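Local coordinates for protein putative citrate lyase, alfa subunit (Streptococcus mutans, PDB 2HJ0) that is of unconfirmed function but belongs to the citrate lyase alpha-subunit family, a group of alpha/beta proteins with Rossmann-like domains, at residues A495-R500 and D506-V511; S124-K129 and N141-R146; P170-Y175 and D226-V231. All coordinates share one frame; numbering follows the deposited sequence.

Interaction 1 of 3, residues A495-R500 and D506-V511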
loop_
_atom_site.group_PDB
_atom_site.type_symbol
_atom_site.label_atom_id
_atom_site.label_comp_id
_atom_site.label_asym_id
_atom_site.label_seq_id
_atom_site.Cartn_x
_atom_site.Cartn_y
_atom_site.Cartn_z
ATOM N N ALA A 495 13.022 -21.040 24.124
ATOM C CA ALA A 495 12.741 -20.306 22.894
ATOM C C ALA A 495 13.783 -20.548 21.794
ATOM O O ALA A 495 14.930 -20.880 22.066
ATOM C CB ALA A 495 12.666 -18.817 23.207
ATOM N N LEU A 496 13.370 -20.372 20.549
ATOM C CA LEU A 496 14.274 -20.528 19.428
ATOM C C LEU A 496 14.553 -19.138 18.836
ATOM O O LEU A 496 13.654 -18.292 18.756
ATOM C CB LEU A 496 13.628 -21.427 18.369
ATOM C CG LEU A 496 13.144 -22.826 18.830
ATOM C CD1 LEU A 496 12.461 -23.554 17.679
ATOM C CD2 LEU A 496 14.323 -23.649 19.336
ATOM N N ILE A 497 15.791 -18.869 18.446
ATOM C CA ILE A 497 16.075 -17.574 17.829
ATOM C C ILE A 497 16.244 -17.824 16.336
ATOM O O ILE A 497 17.193 -18.481 15.907
ATOM C CB ILE A 497 17.371 -16.896 18.402
ATOM C CG1 ILE A 497 17.080 -16.246 19.765
ATOM C CG2 ILE A 497 17.845 -15.795 17.472
ATOM C CD1 ILE A 497 16.603 -17.208 20.831
ATOM N N GLU A 498 15.295 -17.318 15.554
ATOM C CA GLU A 498 15.341 -17.464 14.110
ATOM C C GLU A 498 16.026 -16.241 13.504
ATOM O O GLU A 498 15.624 -15.115 13.759
ATOM C CB GLU A 498 13.933 -17.585 13.521
ATOM C CG GLU A 498 13.944 -17.578 11.991
ATOM C CD GLU A 498 12.598 -17.234 11.379
ATOM O OE1 GLU A 498 11.748 -18.137 11.225
ATOM O OE2 GLU A 498 12.385 -16.045 11.058
ATOM N N TYR A 499 17.070 -16.474 12.717
ATOM C CA TYR A 499 17.798 -15.401 12.047
ATOM C C TYR A 499 16.904 -14.795 10.968
ATOM O O TYR A 499 15.982 -15.451 10.467
ATOM C CB TYR A 499 19.058 -15.950 11.382
ATOM C CG TYR A 499 19.993 -14.888 10.849
ATOM C CD1 TYR A 499 20.598 -13.982 11.713
ATOM C CD2 TYR A 499 20.290 -14.797 9.482
ATOM C CE1 TYR A 499 21.474 -13.012 11.248
ATOM C CE2 TYR A 499 21.173 -13.823 9.005
ATOM C CZ TYR A 499 21.757 -12.935 9.904
ATOM O OH TYR A 499 22.623 -11.962 9.468
ATOM N N ARG A 500 17.196 -13.557 10.588
ATOM C CA ARG A 500 16.405 -12.873 9.577
ATOM C C ARG A 500 16.104 -13.713 8.329
ATOM O O ARG A 500 15.032 -13.575 7.734
ATOM C CB ARG A 500 17.090 -11.555 9.166
ATOM C CG ARG A 500 18.437 -11.718 8.471
ATOM C CD ARG A 500 18.991 -10.372 8.003
ATOM N NE ARG A 500 17.893 -9.502 7.537
ATOM C CZ ARG A 500 18.015 -8.544 6.622
ATOM N NH1 ARG A 500 19.197 -8.307 6.049
ATOM N NH2 ARG A 500 16.947 -7.840 6.275
ATOM N N ASP A 506 20.611 -19.699 17.045
ATOM C CA ASP A 506 20.900 -20.104 18.418
ATOM C C ASP A 506 19.601 -20.500 19.128
ATOM O O ASP A 506 18.543 -20.560 18.501
ATOM C CB ASP A 506 21.584 -18.936 19.148
ATOM C CG ASP A 506 22.182 -19.331 20.487
ATOM O OD1 ASP A 506 22.307 -20.542 20.777
ATOM O OD2 ASP A 506 22.548 -18.411 21.254
ATOM N N VAL A 507 19.682 -20.789 20.422
ATOM C CA VAL A 507 18.500 -21.140 21.199
ATOM C C VAL A 507 18.678 -20.618 22.599
ATOM O O VAL A 507 19.767 -20.193 22.973
ATOM C CB VAL A 507 18.257 -22.669 21.295
ATOM C CG1 VAL A 507 17.763 -23.219 19.965
ATOM C CG2 VAL A 507 19.523 -23.356 21.735
ATOM N N VAL A 508 17.600 -20.654 23.370
ATOM C CA VAL A 508 17.631 -20.179 24.738
ATOM C C VAL A 508 17.039 -21.234 25.649
ATOM O O VAL A 508 15.944 -21.745 25.400
ATOM C CB VAL A 508 16.822 -18.885 24.886
ATOM C CG1 VAL A 508 16.692 -18.505 26.347
ATOM C CG2 VAL A 508 17.505 -17.778 24.114
ATOM N N ARG A 509 17.767 -21.556 26.712
ATOM C CA ARG A 509 17.316 -22.551 27.673
ATOM C C ARG A 509 16.741 -21.890 28.913
ATOM O O ARG A 509 16.930 -20.691 29.131
ATOM C CB ARG A 509 18.472 -23.485 28.050
ATOM C CG ARG A 509 18.919 -24.354 26.883
ATOM C CD ARG A 509 20.019 -25.327 27.259
ATOM N NE ARG A 509 20.237 -26.336 26.218
ATOM C CZ ARG A 509 20.804 -26.092 25.041
ATOM N NH1 ARG A 509 21.220 -24.863 24.743
ATOM N NH2 ARG A 509 20.952 -27.081 24.167
ATOM N N ASN A 510 16.036 -22.675 29.720
ATOM C CA ASN A 510 15.426 -22.153 30.937
ATOM C C ASN A 510 16.452 -21.902 32.026
ATOM O O ASN A 510 17.560 -22.445 32.003
ATOM C CB ASN A 510 14.333 -23.109 31.449
ATOM C CG ASN A 510 14.865 -24.496 31.807
ATOM O OD1 ASN A 510 15.250 -25.283 30.933
ATOM N ND2 ASN A 510 14.881 -24.798 33.100
ATOM N N VAL A 511 16.078 -21.048 32.967
ATOM C CA VAL A 511 16.933 -20.711 34.091
ATOM C C VAL A 511 16.325 -21.414 35.303
ATOM O O VAL A 511 15.181 -21.158 35.687
ATOM C CB VAL A 511 16.983 -19.160 34.306
ATOM C CG1 VAL A 511 17.727 -18.803 35.577
ATOM C CG2 VAL A 511 17.659 -18.510 33.122
#

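Interaction 2 of 3, residues S124-K129 and N141-R146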
loop_
_atom_site.group_PDB
_atom_site.type_symbol
_atom_site.label_atom_id
_atom_site.label_comp_id
_atom_site.label_asym_id
_atom_site.label_seq_id
_atom_site.Cartn_x
_atom_site.Cartn_y
_atom_site.Cartn_z
ATOM N N SER A 124 9.523 -9.908 18.570
ATOM C CA SER A 124 10.854 -9.341 18.666
ATOM C C SER A 124 11.395 -9.558 20.068
ATOM O O SER A 124 12.518 -10.035 20.251
ATOM C CB SER A 124 10.807 -7.845 18.328
ATOM O OG SER A 124 12.040 -7.204 18.617
ATOM N N GLY A 125 10.585 -9.224 21.065
ATOM C CA GLY A 125 11.032 -9.390 22.432
ATOM C C GLY A 125 9.933 -9.744 23.406
ATOM O O GLY A 125 8.762 -9.812 23.051
ATOM N N LEU A 126 10.306 -9.967 24.652
ATOM C CA LEU A 126 9.314 -10.315 25.643
ATOM C C LEU A 126 9.440 -9.381 26.841
ATOM O O LEU A 126 8.508 -9.252 27.634
ATOM C CB LEU A 126 9.505 -11.780 26.060
ATOM C CG LEU A 126 9.525 -12.804 24.918
ATOM C CD1 LEU A 126 9.973 -14.144 25.453
ATOM C CD2 LEU A 126 8.154 -12.903 24.274
ATOM N N ARG A 127 10.590 -8.717 26.945
ATOM C CA ARG A 127 10.904 -7.788 28.038
ATOM C C ARG A 127 10.974 -8.502 29.380
ATOM O O ARG A 127 10.892 -9.724 29.449
ATOM C CB ARG A 127 9.891 -6.632 28.122
ATOM C CG ARG A 127 9.895 -5.663 26.935
ATOM C CD ARG A 127 11.296 -5.129 26.596
ATOM N NE ARG A 127 11.334 -4.409 25.314
ATOM C CZ ARG A 127 12.453 -4.052 24.681
ATOM N NH1 ARG A 127 12.390 -3.404 23.526
ATOM N NH2 ARG A 127 13.639 -4.351 25.201
ATOM N N ASP A 128 11.115 -7.711 30.439
ATOM C CA ASP A 128 11.243 -8.194 31.815
ATOM C C ASP A 128 10.266 -9.267 32.303
ATOM O O ASP A 128 10.640 -10.431 32.456
ATOM C CB ASP A 128 11.196 -6.994 32.769
ATOM C CG ASP A 128 12.231 -5.918 32.421
ATOM O OD1 ASP A 128 13.446 -6.240 32.354
ATOM O OD2 ASP A 128 11.834 -4.747 32.224
ATOM N N LYS A 129 9.025 -8.865 32.560
ATOM C CA LYS A 129 7.991 -9.763 33.071
ATOM C C LYS A 129 7.664 -10.996 32.227
ATOM O O LYS A 129 7.871 -12.127 32.674
ATOM C CB LYS A 129 6.711 -8.966 33.340
ATOM C CG LYS A 129 6.959 -7.709 34.147
ATOM C CD LYS A 129 5.716 -7.241 34.880
ATOM C CE LYS A 129 6.045 -6.040 35.756
ATOM N NZ LYS A 129 7.253 -6.301 36.607
ATOM N N ASN A 141 5.671 -25.073 24.495
ATOM C CA ASN A 141 6.341 -24.834 23.222
ATOM C C ASN A 141 7.340 -23.680 23.352
ATOM O O ASN A 141 7.205 -22.819 24.226
ATOM C CB ASN A 141 5.299 -24.508 22.150
ATOM C CG ASN A 141 4.715 -25.743 21.523
ATOM O OD1 ASN A 141 3.668 -25.691 20.876
ATOM N ND2 ASN A 141 5.400 -26.868 21.698
ATOM N N PRO A 142 8.372 -23.661 22.494
ATOM C CA PRO A 142 9.379 -22.592 22.539
ATOM C C PRO A 142 8.876 -21.310 21.877
ATOM O O PRO A 142 8.195 -21.358 20.848
ATOM C CB PRO A 142 10.567 -23.180 21.759
ATOM C CG PRO A 142 10.327 -24.657 21.760
ATOM C CD PRO A 142 8.820 -24.762 21.629
ATOM N N VAL A 143 9.208 -20.169 22.464
ATOM C CA VAL A 143 8.813 -18.894 21.882
ATOM C C VAL A 143 9.689 -18.715 20.649
ATOM O O VAL A 143 10.895 -18.944 20.718
ATOM C CB VAL A 143 9.084 -17.727 22.852
ATOM C CG1 VAL A 143 8.799 -16.403 22.157
ATOM C CG2 VAL A 143 8.233 -17.873 24.100
ATOM N N ILE A 144 9.102 -18.339 19.518
ATOM C CA ILE A 144 9.896 -18.130 18.301
ATOM C C ILE A 144 10.267 -16.653 18.173
ATOM O O ILE A 144 9.409 -15.802 17.951
ATOM C CB ILE A 144 9.123 -18.523 17.021
ATOM C CG1 ILE A 144 8.758 -20.011 17.053
ATOM C CG2 ILE A 144 9.975 -18.219 15.786
ATOM C CD1 ILE A 144 9.949 -20.931 17.111
ATOM N N ILE A 145 11.538 -16.330 18.311
ATOM C CA ILE A 145 11.904 -14.936 18.186
ATOM C C ILE A 145 12.416 -14.645 16.797
ATOM O O ILE A 145 13.245 -15.378 16.261
ATOM C CB ILE A 145 12.960 -14.546 19.211
ATOM C CG1 ILE A 145 12.289 -14.363 20.567
ATOM C CG2 ILE A 145 13.653 -13.266 18.792
ATOM C CD1 ILE A 145 13.246 -14.343 21.667
ATOM N N ARG A 146 11.898 -13.575 16.213
ATOM C CA ARG A 146 12.300 -13.158 14.880
ATOM C C ARG A 146 12.610 -11.659 14.904
ATOM O O ARG A 146 12.038 -10.928 15.702
ATOM C CB ARG A 146 11.164 -13.399 13.890
ATOM C CG ARG A 146 10.643 -14.815 13.799
ATOM C CD ARG A 146 9.744 -14.923 12.562
ATOM N NE ARG A 146 9.561 -16.295 12.127
ATOM C CZ ARG A 146 8.639 -17.118 12.611
ATOM N NH1 ARG A 146 8.571 -18.356 12.161
ATOM N NH2 ARG A 146 7.769 -16.704 13.522
#

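Interaction 3 of 3, residues P170-Y175 and D226-V231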
loop_
_atom_site.group_PDB
_atom_site.type_symbol
_atom_site.label_atom_id
_atom_site.label_comp_id
_atom_site.label_asym_id
_atom_site.label_seq_id
_atom_site.Cartn_x
_atom_site.Cartn_y
_atom_site.Cartn_z
ATOM N N PRO A 170 -5.061 4.964 16.634
ATOM C CA PRO A 170 -5.531 6.168 17.319
ATOM C C PRO A 170 -6.677 6.897 16.616
ATOM O O PRO A 170 -7.300 7.787 17.198
ATOM C CB PRO A 170 -4.265 7.017 17.449
ATOM C CG PRO A 170 -3.397 6.539 16.347
ATOM C CD PRO A 170 -3.615 5.037 16.380
ATOM N N SER A 171 -6.942 6.537 15.363
ATOM C CA SER A 171 -8.052 7.135 14.610
ATOM C C SER A 171 -8.472 6.211 13.469
ATOM O O SER A 171 -7.652 5.479 12.917
ATOM C CB SER A 171 -7.683 8.529 14.061
ATOM O OG SER A 171 -6.598 8.500 13.153
ATOM N N SER A 172 -9.755 6.247 13.126
ATOM C CA SER A 172 -10.284 5.407 12.061
ATOM C C SER A 172 -11.735 5.771 11.751
ATOM O O SER A 172 -12.457 6.226 12.636
ATOM C CB SER A 172 -10.211 3.945 12.496
ATOM O OG SER A 172 -10.948 3.111 11.619
ATOM N N ASP A 173 -12.167 5.608 10.504
ATOM C CA ASP A 173 -13.567 5.887 10.201
ATOM C C ASP A 173 -14.312 4.578 10.400
ATOM O O ASP A 173 -13.716 3.584 10.805
ATOM C CB ASP A 173 -13.774 6.402 8.767
ATOM C CG ASP A 173 -13.049 5.574 7.725
ATOM O OD1 ASP A 173 -13.037 4.323 7.851
ATOM O OD2 ASP A 173 -12.508 6.191 6.767
ATOM N N ALA A 174 -15.606 4.576 10.116
ATOM C CA ALA A 174 -16.405 3.382 10.298
ATOM C C ALA A 174 -16.286 2.457 9.112
ATOM O O ALA A 174 -17.157 1.627 8.868
ATOM C CB ALA A 174 -17.855 3.748 10.527
ATOM N N TYR A 175 -15.205 2.588 8.368
ATOM C CA TYR A 175 -15.020 1.712 7.228
ATOM C C TYR A 175 -13.627 1.106 7.220
ATOM O O TYR A 175 -13.344 0.238 6.395
ATOM C CB TYR A 175 -15.278 2.476 5.931
ATOM C CG TYR A 175 -16.038 1.671 4.900
ATOM C CD1 TYR A 175 -17.223 1.011 5.237
ATOM C CD2 TYR A 175 -15.607 1.608 3.582
ATOM C CE1 TYR A 175 -17.962 0.323 4.287
ATOM C CE2 TYR A 175 -16.345 0.914 2.624
ATOM C CZ TYR A 175 -17.526 0.279 2.986
ATOM O OH TYR A 175 -18.281 -0.369 2.033
ATOM N N ASP A 226 -11.638 -5.466 8.173
ATOM C CA ASP A 226 -12.911 -6.158 8.139
ATOM C C ASP A 226 -13.891 -5.564 9.130
ATOM O O ASP A 226 -15.060 -5.357 8.813
ATOM C CB ASP A 226 -12.716 -7.658 8.421
ATOM C CG ASP A 226 -11.925 -8.355 7.327
ATOM O OD1 ASP A 226 -12.500 -8.645 6.252
ATOM O OD2 ASP A 226 -10.716 -8.596 7.537
ATOM N N TYR A 227 -13.406 -5.270 10.328
ATOM C CA TYR A 227 -14.271 -4.731 11.370
ATOM C C TYR A 227 -13.599 -3.623 12.167
ATOM O O TYR A 227 -12.370 -3.591 12.314
ATOM C CB TYR A 227 -14.690 -5.859 12.318
ATOM C CG TYR A 227 -15.527 -6.934 11.666
ATOM C CD1 TYR A 227 -16.811 -6.656 11.214
ATOM C CD2 TYR A 227 -15.048 -8.236 11.518
ATOM C CE1 TYR A 227 -17.609 -7.651 10.632
ATOM C CE2 TYR A 227 -15.844 -9.245 10.931
ATOM C CZ TYR A 227 -17.127 -8.936 10.495
ATOM O OH TYR A 227 -17.935 -9.897 9.942
ATOM N N ILE A 228 -14.418 -2.706 12.667
ATOM C CA ILE A 228 -13.921 -1.609 13.466
ATOM C C ILE A 228 -14.680 -1.590 14.776
ATOM O O ILE A 228 -15.905 -1.681 14.794
ATOM C CB ILE A 228 -14.117 -0.253 12.788
ATOM C CG1 ILE A 228 -13.367 -0.211 11.459
ATOM C CG2 ILE A 228 -13.606 0.840 13.694
ATOM C CD1 ILE A 228 -14.086 -0.888 10.318
ATOM N N VAL A 229 -13.947 -1.500 15.874
ATOM C CA VAL A 229 -14.574 -1.458 17.174
ATOM C C VAL A 229 -14.046 -0.254 17.920
ATOM O O VAL A 229 -12.841 -0.004 17.951
ATOM C CB VAL A 229 -14.281 -2.733 17.981
ATOM C CG1 VAL A 229 -12.798 -3.000 17.979
ATOM C CG2 VAL A 229 -14.784 -2.577 19.407
ATOM N N VAL A 230 -14.956 0.498 18.518
ATOM C CA VAL A 230 -14.584 1.678 19.270
ATOM C C VAL A 230 -14.564 1.385 20.762
ATOM O O VAL A 230 -15.467 0.741 21.270
ATOM C CB VAL A 230 -15.587 2.805 19.011
ATOM C CG1 VAL A 230 -15.297 3.963 19.940
ATOM C CG2 VAL A 230 -15.504 3.256 17.558
ATOM N N VAL A 231 -13.536 1.855 21.460
ATOM C CA VAL A 231 -13.442 1.648 22.907
ATOM C C VAL A 231 -13.082 2.961 23.604
ATOM O O VAL A 231 -12.685 3.925 22.950
ATOM C CB VAL A 231 -12.381 0.589 23.268
ATOM C CG1 VAL A 231 -12.844 -0.776 22.799
ATOM C CG2 VAL A 231 -11.040 0.952 22.634
#

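Interaction 1 of 3, residues A495-R500 and D506-V511
I497 and V508 meet at a slant on one face of a beta hairpin, the CD1 methyl of I497 resting against CG2 of V508 at 3.5 Å. In the isoleucine CG1 stands anti to the carbonyl carbon (chi1 -78°), and chi2 near 60° then carries CD1 back along the strand toward V508. A495, the direct partner of V508, offers only a low bump: its CB stays 4.5 Å from CB of V508, and the larger I497 and V508 meet beside it, with D506 on the same face. L496 and V507 project from the other face side by side, pointing the same way, with CD2 of L496 against CG1 of V507 at 3.5 Å. The backbones beneath are antiparallel, their axes 4.8 Å apart and 161° between directions. A495 and V508 are joined by two backbone hydrogen bonds, the shorter running 3.0 Å from V508 N to A495 O. I497 N donates a hydrogen bond to D506 O at 3.2 Å. D506 turns its carboxylate to a salt bridge with R8. Strand 493-498 lies between strand 143-145, which runs parallel to it, and strand 504-511, the outermost strand of the sheet within this chain.

Interaction 2 of 3, residues S124-K129 and N141-R146
L126 and V143 meet tip to tip. CG1 of V143 faces the fork of the leucine, 4.1 Å from CD2 and 4.2 Å from CD1 of L126, so both branches share one methyl. With S124 and I145, L126 is among the three residues that bury the most surface here, and S124 does so by a different means. It meets R146 and I145 with its backbone: its CA points a hydrogen at O of R146, a CA-H...O contact of 3.6 Å with an angle of 154° at the hydrogen, and O of S124 lies 3.7 Å from CG2 of I145. The serine side chain points away from the strand, and OG accepts a hydrogen bond from the backbone N of G398. No hydrogen bond joins the two segments; branched apolar side chains and one polarised C-H carry the contact. R146 points its side chain away from S124, and NE makes a salt bridge with E498, while CG2 of I144 lies against one face of the guanidinium group, toward its rim. A bound citric acid sits about 3 Å from the side chain of S124. The contact lies within a beta-alpha-beta unit: the loop between strand 118-123 and helix 127-135 packs on the returning parallel strand 143-145, consistent with a Rossmann-like fold.

Interaction 3 of 3, residues P170-Y175 and D226-V231
Y175 meets I228 through its backbone and not through its ring: I228 CD1 lies 3.7 Å from Y175 C, while the ring takes part in a cation-pi interaction with K47. The carboxylate of D173 is a second flat group at the contact. Its OD1 receives the backbone N of Y175 at 2.8 Å from 37° above the carboxylate plane, closing an Asx turn, and its OD2 accepts from N177 and N215. The turn folds the chain over I228, which carries the whole of the strand's side of the contact. CG1 of I228 approaches O of D173 at 3.9 Å, and CG2 comes within 4.1 Å of OG of S172. That hydroxyl, anti to its own backbone nitrogen at chi1 168°, is already engaged, since S172 OG donates to D173 O over 2.9 Å in the carbonyl plane, on a lone pair. CG1 and CG2 thus lie against a hydroxyl and a carbonyl oxygen that are hydrogen-bonded to each other, while CD1 rests on the backbone of Y175. K47 also bonds to the backbone of I228, and K360 of the second subunit forms a salt bridge with D226. Strand 227-230 lies between strands 48-49 and 202-207, while the weakly bonded strand 171-172 pairs antiparallel with 178-179.

In the fold
All three contacts reach one mixed sheet of ten strands. Along the chain they come in series: interaction 2, then interaction 3, and interaction 1 near the C-terminus. Interactions 1 and 2 are neighbours, their centres 9 Å apart, because strand 493-498 lies directly beside strand 143-145; L496 N to V143 O, at 2.9 Å, is a probable hydrogen bond between them. The C-terminal hairpin thereby extends a sheet built largely from earlier parts of the chain. Interaction 3 sits toward the other edge, its centre 29 Å from that of interaction 2 and 37 Å from that of interaction 1, touching neither, and close to the second subunit.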